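Local structure of mannitol dehydrogenase (Pseudomonas fluorescens, 1LJ8) at residues Y81-Y86 with W254-E259; L337-N342 with V387-R392; L266-V271 with V282-D287. The protein binds NAD and probably acts as a mannitol 2-dehydrogenase, oxidising mannitol to fructose in the manner of the long-chain dehydrogenases. One frame throughout, in Å; residues are numbered along the deposited sequence.

Contact 1. Residues Y81-Y86 with W254-E259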
loop_
_atom_site.group_PDB
_atom_site.type_symbol
_atom_site.label_atom_id
_atom_site.label_comp_id
_atom_site.label_asym_id
_atom_site.label_seq_id
_atom_site.Cartn_x
_atom_site.Cartn_y
_atom_site.Cartn_z
ATOM N N TYR A 81 15.486 17.679 2.362
ATOM C CA TYR A 81 14.330 16.861 2.735
ATOM C C TYR A 81 12.971 17.459 2.385
ATOM O O TYR A 81 11.921 16.910 2.740
ATOM C CB TYR A 81 14.415 16.401 4.200
ATOM C CG TYR A 81 15.442 15.290 4.328
ATOM C CD1 TYR A 81 16.763 15.571 4.668
ATOM C CD2 TYR A 81 15.123 13.969 3.963
ATOM C CE1 TYR A 81 17.758 14.550 4.611
ATOM C CE2 TYR A 81 16.103 12.966 3.923
ATOM C CZ TYR A 81 17.419 13.273 4.237
ATOM O OH TYR A 81 18.403 12.286 4.113
ATOM N N LEU A 82 12.990 18.522 1.584
ATOM C CA LEU A 82 11.731 19.101 1.080
ATOM C C LEU A 82 11.314 18.322 -0.212
ATOM O O LEU A 82 12.162 17.799 -0.919
ATOM C CB LEU A 82 11.936 20.585 0.689
ATOM C CG LEU A 82 12.341 21.547 1.816
ATOM C CD1 LEU A 82 12.670 22.940 1.241
ATOM C CD2 LEU A 82 11.228 21.638 2.835
ATOM N N PHE A 83 10.010 18.233 -0.509
ATOM C CA PHE A 83 9.571 17.594 -1.746
ATOM C C PHE A 83 8.239 18.231 -2.090
ATOM O O PHE A 83 7.566 18.769 -1.197
ATOM C CB PHE A 83 9.446 16.060 -1.620
ATOM C CG PHE A 83 8.460 15.590 -0.583
ATOM C CD1 PHE A 83 7.117 15.358 -0.944
ATOM C CD2 PHE A 83 8.853 15.416 0.737
ATOM C CE1 PHE A 83 6.173 14.960 0.023
ATOM C CE2 PHE A 83 7.927 15.016 1.727
ATOM C CZ PHE A 83 6.565 14.787 1.372
ATOM N N THR A 84 7.873 18.151 -3.363
ATOM C CA THR A 84 6.632 18.750 -3.829
ATOM C C THR A 84 5.512 17.706 -3.850
ATOM O O THR A 84 5.692 16.582 -4.365
ATOM C CB THR A 84 6.774 19.272 -5.297
ATOM O OG1 THR A 84 7.991 20.052 -5.430
ATOM C CG2 THR A 84 5.595 20.153 -5.679
ATOM N N LEU A 85 4.364 18.107 -3.326
ATOM C CA LEU A 85 3.155 17.294 -3.394
ATOM C C LEU A 85 2.403 17.928 -4.581
ATOM O O LEU A 85 2.040 19.111 -4.537
ATOM C CB LEU A 85 2.363 17.401 -2.116
ATOM C CG LEU A 85 1.122 16.478 -2.198
ATOM C CD1 LEU A 85 0.943 15.704 -0.916
ATOM C CD2 LEU A 85 -0.065 17.335 -2.476
ATOM N N TYR A 86 2.174 17.153 -5.631
ATOM C CA TYR A 86 1.560 17.669 -6.861
ATOM C C TYR A 86 0.247 16.925 -7.068
ATOM O O TYR A 86 0.245 15.776 -7.541
ATOM C CB TYR A 86 2.550 17.405 -7.995
ATOM C CG TYR A 86 2.207 17.934 -9.387
ATOM C CD1 TYR A 86 1.278 18.952 -9.561
ATOM C CD2 TYR A 86 2.867 17.436 -10.510
ATOM C CE1 TYR A 86 1.005 19.490 -10.882
ATOM C CE2 TYR A 86 2.613 17.962 -11.805
ATOM C CZ TYR A 86 1.687 18.985 -11.961
ATOM O OH TYR A 86 1.470 19.529 -13.219
ATOM N N TRP A 254 12.306 14.305 -7.025
ATOM C CA TRP A 254 11.345 13.226 -6.667
ATOM C C TRP A 254 10.100 13.774 -6.003
ATOM O O TRP A 254 9.884 13.657 -4.789
ATOM C CB TRP A 254 12.042 12.200 -5.730
ATOM C CG TRP A 254 11.271 10.898 -5.464
ATOM C CD1 TRP A 254 10.556 10.162 -6.365
ATOM C CD2 TRP A 254 11.136 10.244 -4.203
ATOM N NE1 TRP A 254 9.967 9.080 -5.723
ATOM C CE2 TRP A 254 10.312 9.118 -4.397
ATOM C CE3 TRP A 254 11.625 10.516 -2.914
ATOM C CZ2 TRP A 254 9.961 8.252 -3.339
ATOM C CZ3 TRP A 254 11.272 9.674 -1.868
ATOM C CH2 TRP A 254 10.447 8.555 -2.088
ATOM N N PRO A 255 9.261 14.418 -6.801
ATOM C CA PRO A 255 8.032 14.939 -6.204
ATOM C C PRO A 255 7.083 13.745 -5.971
ATOM O O PRO A 255 7.372 12.632 -6.425
ATOM C CB PRO A 255 7.486 15.870 -7.284
ATOM C CG PRO A 255 7.933 15.204 -8.598
ATOM C CD PRO A 255 9.367 14.705 -8.245
ATOM N N VAL A 256 5.995 13.953 -5.239
ATOM C CA VAL A 256 4.999 12.874 -5.075
ATOM C C VAL A 256 3.738 13.381 -5.796
ATOM O O VAL A 256 3.380 14.556 -5.665
ATOM C CB VAL A 256 4.678 12.531 -3.602
ATOM C CG1 VAL A 256 4.014 13.728 -2.843
ATOM C CG2 VAL A 256 3.710 11.283 -3.569
ATOM N N VAL A 257 3.132 12.527 -6.620
ATOM C CA VAL A 257 1.908 12.929 -7.323
ATOM C C VAL A 257 0.756 12.130 -6.702
ATOM O O VAL A 257 0.951 10.972 -6.281
ATOM C CB VAL A 257 1.979 12.630 -8.863
ATOM C CG1 VAL A 257 2.981 13.604 -9.525
ATOM C CG2 VAL A 257 2.382 11.201 -9.128
ATOM N N CYS A 258 -0.439 12.723 -6.661
ATOM C CA CYS A 258 -1.565 12.027 -6.011
ATOM C C CYS A 258 -2.855 12.716 -6.399
ATOM O O CYS A 258 -2.837 13.841 -6.916
ATOM C CB CYS A 258 -1.410 12.107 -4.471
ATOM S SG CYS A 258 -1.210 13.811 -3.791
ATOM N N GLU A 259 -3.976 12.016 -6.203
ATOM C CA GLU A 259 -5.280 12.592 -6.501
ATOM C C GLU A 259 -5.664 13.596 -5.421
ATOM O O GLU A 259 -5.107 13.605 -4.349
ATOM C CB GLU A 259 -6.353 11.495 -6.534
ATOM C CG GLU A 259 -6.452 10.786 -5.211
ATOM C CD GLU A 259 -7.602 9.780 -5.103
ATOM O OE1 GLU A 259 -7.473 8.889 -4.246
ATOM O OE2 GLU A 259 -8.637 9.882 -5.819
#

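Contact 2. Residues L337-N342 with V387-R392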
loop_
_atom_site.group_PDB
_atom_site.type_symbol
_atom_site.label_atom_id
_atom_site.label_comp_id
_atom_site.label_asym_id
_atom_site.label_seq_id
_atom_site.Cartn_x
_atom_site.Cartn_y
_atom_site.Cartn_z
ATOM N N LEU A 337 -22.201 -7.445 -7.235
ATOM C CA LEU A 337 -22.669 -8.817 -7.028
ATOM C C LEU A 337 -21.772 -9.714 -6.204
ATOM O O LEU A 337 -22.246 -10.629 -5.524
ATOM C CB LEU A 337 -22.884 -9.488 -8.373
ATOM C CG LEU A 337 -23.767 -8.710 -9.360
ATOM C CD1 LEU A 337 -23.701 -9.382 -10.725
ATOM C CD2 LEU A 337 -25.214 -8.670 -8.825
ATOM N N ASP A 338 -20.464 -9.446 -6.238
ATOM C CA ASP A 338 -19.548 -10.329 -5.522
ATOM C C ASP A 338 -19.081 -9.799 -4.188
ATOM O O ASP A 338 -19.109 -10.535 -3.198
ATOM C CB ASP A 338 -18.327 -10.673 -6.417
ATOM C CG ASP A 338 -18.739 -11.347 -7.747
ATOM O OD1 ASP A 338 -19.776 -12.064 -7.735
ATOM O OD2 ASP A 338 -18.038 -11.174 -8.789
ATOM N N VAL A 339 -18.683 -8.530 -4.147
ATOM C CA VAL A 339 -18.165 -7.970 -2.899
ATOM C C VAL A 339 -19.212 -7.400 -1.945
ATOM O O VAL A 339 -19.201 -7.707 -0.765
ATOM C CB VAL A 339 -17.093 -6.828 -3.215
ATOM C CG1 VAL A 339 -16.567 -6.206 -1.893
ATOM C CG2 VAL A 339 -15.932 -7.433 -4.086
ATOM N N THR A 340 -20.108 -6.564 -2.465
ATOM C CA THR A 340 -21.076 -5.880 -1.604
ATOM C C THR A 340 -21.837 -6.738 -0.617
ATOM O O THR A 340 -21.912 -6.395 0.575
ATOM C CB THR A 340 -22.057 -4.996 -2.471
ATOM O OG1 THR A 340 -21.312 -3.926 -3.077
ATOM C CG2 THR A 340 -23.138 -4.373 -1.586
ATOM N N PRO A 341 -22.382 -7.879 -1.060
ATOM C CA PRO A 341 -23.136 -8.729 -0.110
ATOM C C PRO A 341 -22.296 -9.262 1.045
ATOM O O PRO A 341 -22.840 -9.788 2.032
ATOM C CB PRO A 341 -23.623 -9.905 -0.976
ATOM C CG PRO A 341 -23.657 -9.366 -2.390
ATOM C CD PRO A 341 -22.375 -8.475 -2.416
ATOM N N ASN A 342 -20.976 -9.186 0.920
ATOM C CA ASN A 342 -20.101 -9.746 1.955
ATOM C C ASN A 342 -19.689 -8.726 3.023
ATOM O O ASN A 342 -19.074 -9.095 4.045
ATOM C CB ASN A 342 -18.775 -10.263 1.340
ATOM C CG ASN A 342 -18.969 -11.155 0.118
ATOM O OD1 ASN A 342 -20.056 -11.667 -0.124
ATOM N ND2 ASN A 342 -17.890 -11.343 -0.658
ATOM N N VAL A 387 -8.693 -12.889 -2.680
ATOM C CA VAL A 387 -9.001 -14.193 -2.156
ATOM C C VAL A 387 -10.092 -14.207 -1.071
ATOM O O VAL A 387 -10.897 -15.134 -1.049
ATOM C CB VAL A 387 -7.705 -14.913 -1.676
ATOM C CG1 VAL A 387 -8.048 -16.263 -1.044
ATOM C CG2 VAL A 387 -6.776 -15.154 -2.879
ATOM N N PRO A 388 -10.145 -13.208 -0.163
ATOM C CA PRO A 388 -11.223 -13.260 0.860
ATOM C C PRO A 388 -12.616 -13.266 0.205
ATOM O O PRO A 388 -13.536 -14.019 0.613
ATOM C CB PRO A 388 -10.962 -12.005 1.693
ATOM C CG PRO A 388 -9.451 -11.959 1.702
ATOM C CD PRO A 388 -9.135 -12.190 0.215
ATOM N N THR A 389 -12.745 -12.467 -0.844
ATOM C CA THR A 389 -13.998 -12.408 -1.599
ATOM C C THR A 389 -14.250 -13.768 -2.265
ATOM O O THR A 389 -15.366 -14.301 -2.180
ATOM C CB THR A 389 -13.937 -11.270 -2.688
ATOM O OG1 THR A 389 -13.920 -10.005 -2.009
ATOM C CG2 THR A 389 -15.138 -11.346 -3.657
ATOM N N ILE A 390 -13.240 -14.320 -2.959
ATOM C CA ILE A 390 -13.399 -15.620 -3.613
ATOM C C ILE A 390 -13.810 -16.686 -2.592
ATOM O O ILE A 390 -14.714 -17.492 -2.854
ATOM C CB ILE A 390 -12.090 -16.083 -4.297
ATOM C CG1 ILE A 390 -11.833 -15.186 -5.527
ATOM C CG2 ILE A 390 -12.198 -17.564 -4.776
ATOM C CD1 ILE A 390 -10.434 -15.364 -6.109
ATOM N N ASN A 391 -13.141 -16.707 -1.447
ATOM C CA ASN A 391 -13.479 -17.744 -0.455
ATOM C C ASN A 391 -14.934 -17.663 -0.020
ATOM O O ASN A 391 -15.590 -18.683 0.252
ATOM C CB ASN A 391 -12.603 -17.623 0.809
ATOM C CG ASN A 391 -11.168 -18.052 0.569
ATOM O OD1 ASN A 391 -10.863 -18.718 -0.435
ATOM N ND2 ASN A 391 -10.263 -17.651 1.483
ATOM N N ARG A 392 -15.426 -16.449 0.113
ATOM C CA ARG A 392 -16.816 -16.276 0.531
ATOM C C ARG A 392 -17.737 -16.775 -0.589
ATOM O O ARG A 392 -18.770 -17.398 -0.347
ATOM C CB ARG A 392 -17.072 -14.789 0.857
ATOM C CG ARG A 392 -18.543 -14.401 1.090
ATOM C CD ARG A 392 -19.126 -15.155 2.334
ATOM N NE ARG A 392 -20.396 -14.530 2.709
ATOM C CZ ARG A 392 -20.489 -13.457 3.508
ATOM N NH1 ARG A 392 -19.399 -12.903 4.029
ATOM N NH2 ARG A 392 -21.683 -12.905 3.730
HETATM O O HOH W 1 -21.965 -10.552 4.987
HETATM O O HOH W 2 -15.719 -9.677 0.005
#

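Contact 3. Residues L266-V271 with V282-D287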
loop_
_atom_site.group_PDB
_atom_site.type_symbol
_atom_site.label_atom_id
_atom_site.label_comp_id
_atom_site.label_asym_id
_atom_site.label_seq_id
_atom_site.Cartn_x
_atom_site.Cartn_y
_atom_site.Cartn_z
ATOM N N LEU A 266 -8.679 6.564 11.750
ATOM C CA LEU A 266 -7.787 5.863 12.687
ATOM C C LEU A 266 -8.485 5.471 13.974
ATOM O O LEU A 266 -9.391 6.162 14.437
ATOM C CB LEU A 266 -6.646 6.816 13.157
ATOM C CG LEU A 266 -5.186 6.830 12.760
ATOM C CD1 LEU A 266 -4.464 8.058 13.341
ATOM C CD2 LEU A 266 -4.532 5.539 13.198
ATOM N N GLU A 267 -7.997 4.397 14.581
ATOM C CA GLU A 267 -8.451 4.037 15.911
ATOM C C GLU A 267 -7.507 4.822 16.849
ATOM O O GLU A 267 -6.286 4.841 16.641
ATOM C CB GLU A 267 -8.319 2.536 16.140
ATOM C CG GLU A 267 -9.364 1.782 15.322
ATOM C CD GLU A 267 -9.201 0.296 15.386
ATOM O OE1 GLU A 267 -8.144 -0.215 15.913
ATOM O OE2 GLU A 267 -10.139 -0.351 14.888
ATOM N N ASP A 268 -8.049 5.494 17.855
ATOM C CA ASP A 268 -7.216 6.300 18.745
ATOM C C ASP A 268 -6.558 5.467 19.832
ATOM O O ASP A 268 -6.932 5.546 21.020
ATOM C CB ASP A 268 -8.069 7.409 19.363
ATOM C CG ASP A 268 -7.247 8.602 19.837
ATOM O OD1 ASP A 268 -5.995 8.553 19.846
ATOM O OD2 ASP A 268 -7.874 9.605 20.234
ATOM N N LYS A 269 -5.548 4.701 19.424
ATOM C CA LYS A 269 -4.835 3.784 20.317
ATOM C C LYS A 269 -3.348 4.076 20.240
ATOM O O LYS A 269 -2.617 3.386 19.517
ATOM C CB LYS A 269 -5.095 2.344 19.862
ATOM C CG LYS A 269 -6.535 1.885 19.951
ATOM C CD LYS A 269 -6.717 0.462 19.377
ATOM C CE LYS A 269 -8.183 0.069 19.376
ATOM N NZ LYS A 269 -8.334 -1.276 18.696
ATOM N N PHE A 270 -2.902 5.093 20.982
ATOM C CA PHE A 270 -1.493 5.518 20.956
ATOM C C PHE A 270 -1.008 5.528 22.394
ATOM O O PHE A 270 -1.542 6.265 23.224
ATOM C CB PHE A 270 -1.389 6.917 20.333
ATOM C CG PHE A 270 -1.684 6.939 18.868
ATOM C CD1 PHE A 270 -3.003 6.821 18.400
ATOM C CD2 PHE A 270 -0.645 6.943 17.938
ATOM C CE1 PHE A 270 -3.275 6.686 17.034
ATOM C CE2 PHE A 270 -0.894 6.813 16.597
ATOM C CZ PHE A 270 -2.218 6.674 16.114
ATOM N N VAL A 271 0.014 4.721 22.677
ATOM C CA VAL A 271 0.499 4.606 24.034
ATOM C C VAL A 271 1.353 5.775 24.491
ATOM O O VAL A 271 1.420 6.048 25.695
ATOM C CB VAL A 271 1.349 3.317 24.217
ATOM C CG1 VAL A 271 0.468 2.072 24.134
ATOM C CG2 VAL A 271 2.422 3.233 23.123
ATOM N N VAL A 282 -8.216 14.280 9.897
ATOM C CA VAL A 282 -8.113 12.843 10.136
ATOM C C VAL A 282 -9.291 12.509 11.046
ATOM O O VAL A 282 -9.612 13.284 11.955
ATOM C CB VAL A 282 -6.782 12.514 10.833
ATOM C CG1 VAL A 282 -6.652 11.008 11.100
ATOM C CG2 VAL A 282 -5.631 12.993 9.926
ATOM N N GLN A 283 -9.910 11.361 10.804
ATOM C CA GLN A 283 -11.082 10.935 11.557
ATOM C C GLN A 283 -10.733 9.805 12.510
ATOM O O GLN A 283 -9.958 8.944 12.160
ATOM C CB GLN A 283 -12.147 10.467 10.573
ATOM C CG GLN A 283 -12.501 11.568 9.568
ATOM C CD GLN A 283 -13.285 11.028 8.403
ATOM O OE1 GLN A 283 -12.744 10.797 7.336
ATOM N NE2 GLN A 283 -14.571 10.790 8.613
ATOM N N PHE A 284 -11.296 9.819 13.714
ATOM C CA PHE A 284 -11.014 8.745 14.661
ATOM C C PHE A 284 -12.318 8.030 14.973
ATOM O O PHE A 284 -13.370 8.660 15.085
ATOM C CB PHE A 284 -10.418 9.290 15.954
ATOM C CG PHE A 284 -9.014 9.769 15.801
ATOM C CD1 PHE A 284 -8.759 11.058 15.333
ATOM C CD2 PHE A 284 -7.951 8.936 16.099
ATOM C CE1 PHE A 284 -7.439 11.503 15.166
ATOM C CE2 PHE A 284 -6.641 9.361 15.939
ATOM C CZ PHE A 284 -6.378 10.651 15.470
ATOM N N THR A 285 -12.260 6.711 15.079
ATOM C CA THR A 285 -13.480 5.977 15.363
ATOM C C THR A 285 -13.102 4.806 16.245
ATOM O O THR A 285 -11.945 4.375 16.279
ATOM C CB THR A 285 -14.161 5.518 14.041
ATOM O OG1 THR A 285 -15.476 5.000 14.323
ATOM C CG2 THR A 285 -13.328 4.450 13.349
ATOM N N ASP A 286 -14.078 4.266 16.959
ATOM C CA ASP A 286 -13.768 3.171 17.862
ATOM C C ASP A 286 -13.279 1.887 17.171
ATOM O O ASP A 286 -12.288 1.287 17.591
ATOM C CB ASP A 286 -14.986 2.879 18.739
ATOM C CG ASP A 286 -15.322 4.053 19.658
ATOM O OD1 ASP A 286 -14.413 4.512 20.372
ATOM O OD2 ASP A 286 -16.483 4.502 19.673
ATOM N N ASP A 287 -13.978 1.489 16.121
ATOM C CA ASP A 287 -13.629 0.301 15.343
ATOM C C ASP A 287 -13.607 0.651 13.834
ATOM O O ASP A 287 -14.631 0.843 13.197
ATOM C CB ASP A 287 -14.645 -0.812 15.636
ATOM C CG ASP A 287 -14.519 -1.986 14.688
ATOM O OD1 ASP A 287 -13.418 -2.177 14.093
ATOM O OD2 ASP A 287 -15.540 -2.719 14.541
HETATM O O HOH W 3 -10.679 -2.648 15.897
HETATM O O HOH W 4 -10.760 5.429 18.563
HETATM O O HOH W 5 -11.436 -1.417 18.311
#

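Contact 1. Residues Y81-Y86 with W254-E259
Phe83 sets its CG between the backbone N and the carbonyl carbon, the crowded position (chi1 60°). Val256 holds CG1 in the same position (chi1 64°), so that this methyl meets the rim of the Phe83 ring near its plane, CE1 to Val256 CG1 being 3.8 Å. Leu85 and Tyr86 both turn CG anti to the backbone N. Leu85 lies alongside Val256, and its CG is 3.9 Å from Cys258 SG, which also takes the crowded position. Tyr86 points to the other face of the sheet beside Val257, with CD2 4.0 Å from Val257 CG1, and its ring then leads away to Gln243 and Glu247 of helix 238-248.

Strands 83-86 and 256-258 run parallel, joined by a ladder of three backbone bonds. Val256 N gives to Thr84 O at 2.8 Å, nearly along the C=O axis. Tyr86 N gives to Val256 O at 2.9 Å in the same way. Cys258 N reaches Tyr86 O at 3.3 Å, from above the carbonyl plane. Thr84 OG1 is hydrogen-bonded to Asp252 OD2.

Strand 256-258 is the outermost strand here of the mixed sheet in the Rossmann domain. Val256 lies close to Gly36 and Thr233, which bind NAD. Backbone bonds join the strands, with apolar side chains on both faces, consistent with a firmly held sheet margin beside the cofactor site.

Contact 2. Residues L337-N342 with V387-R392
Van der Waals contact between polar side chains dominates. Asn342 and Arg392 reach toward each other tip to tip. Asn342 OD1 lies 3.4 Å from Arg392 CG, so the amide rests on the aliphatic part of the arginine. Arg392 carries CG anti to its backbone N (chi1 170°) and bends at chi2 (63°), which folds the chain back over the asparagine. The guanidinium and amide planes are 28° apart. Asn342 OD1 sits 4.0 Å above the guanidinium plane, over its centre.

The apolar part is small. Val339 and Thr389 cross at about a right angle, with Val339 CG2 4.0 Å from Thr389 CG2. Tyr334 of helix 325-339 touches both side chains.

The segments are joined by no direct hydrogen bond; two waters bridge them. One accepts from Arg392 NH2 at 2.7 Å, in the plane of the guanidinium, and donates to Pro341 O. The other accepts from Asn342 ND2 at 2.8 Å and is bonded to Thr389 OG1 at 2.7 Å.

The charged and polar ends have stronger partners nearby. Asp338 forms a salt bridge with Arg402. Arg398 and Asp396 hold the two central polar ends from outside: Asn342 OD1 accepts from Arg398, and Arg392 forms a salt bridge with Asp396.

Helix 325-339 widens into a pi-type turn over 337-339, and a 3-10 segment follows at 340-342. Asn342 N closes that turn on Val339 O. The last part of helix 325-339 and the 3-10 segment after it pack on the start of helix 387-396, within the all-helical C-terminal domain of the mannitol dehydrogenase family, away from the NAD site.

Contact 3. Residues L266-V271 with V282-D287
Leu266 and Phe284 lie side by side and point the same way from a short parallel bridge, at the edge of a small mixed three-stranded sheet. The Leu266 methyl CD1 meets the Phe284 ring at CE2, 3.6 Å away. Its CB also leans on that side of the ring. Phe284 sets CG anti to its carbonyl carbon (chi1 -72°), which places the CD2-CE2 side of the ring beside Leu266 and Asp268.

Asp268 crosses Phe284 obliquely, its CB 3.6 Å from Phe284 CD2, with the carboxylate turned 41° from the ring plane. Asp268 N lies at the ring edge, in plane. The Asp268 carboxylate is held by a salt bridge to Arg274, whose side chain also touches Phe284. Asp268 is the centre of an inverse gamma turn.

Two backbone bonds hold the bridge. Leu266 N gives to Gln283 O at 2.7 Å, nearly along the C=O axis. Thr285 N gives to Leu266 O at 3.0 Å, from above the carbonyl plane. A water extends the pairing, accepting from Asp268 N and donating to Thr285 O.

Glu267 points its CB away, but its extended chain ends near Asp287, with OE2 close to Asp287 CA. Glu267 OE1 pairs with Lys269 NZ, and Glu267 OE2 accepts from Val288 N. Asp287 OD1 is hydrogen-bonded to Thr289 OG1 at the start of helix 289-313. Glu267 OE2 and Asp287 OD1 are 3.8 Å apart. These like charges may repel, but Lys269, Val288 N and a water probably offset this. That water donates to both, at 2.6 Å to Glu267 OE2 and weakly at 3.3 Å to Asp287 OD1.

Contact 1 is buried, whereas contacts 2 and 3 are only partly so. Contacts 1 and 3 both contain parallel pairing, but in separate sheets: a short ladder of two bridges at the margin of the large sheet, and a single bridge at the end of a strand in the small one. Contact 2 joins a helix end and its 3-10 turn to another helix. Its centre is 35 Å from that of contact 1, on the opposite side of the chain's centre. The chemistry follows the setting. Contact 1 relies on backbone bonds and apolar side chains. Contact 3 adds charges and waters to its bridge. Contact 2 has water bridges and polar side-chain packing. None of the three touches another.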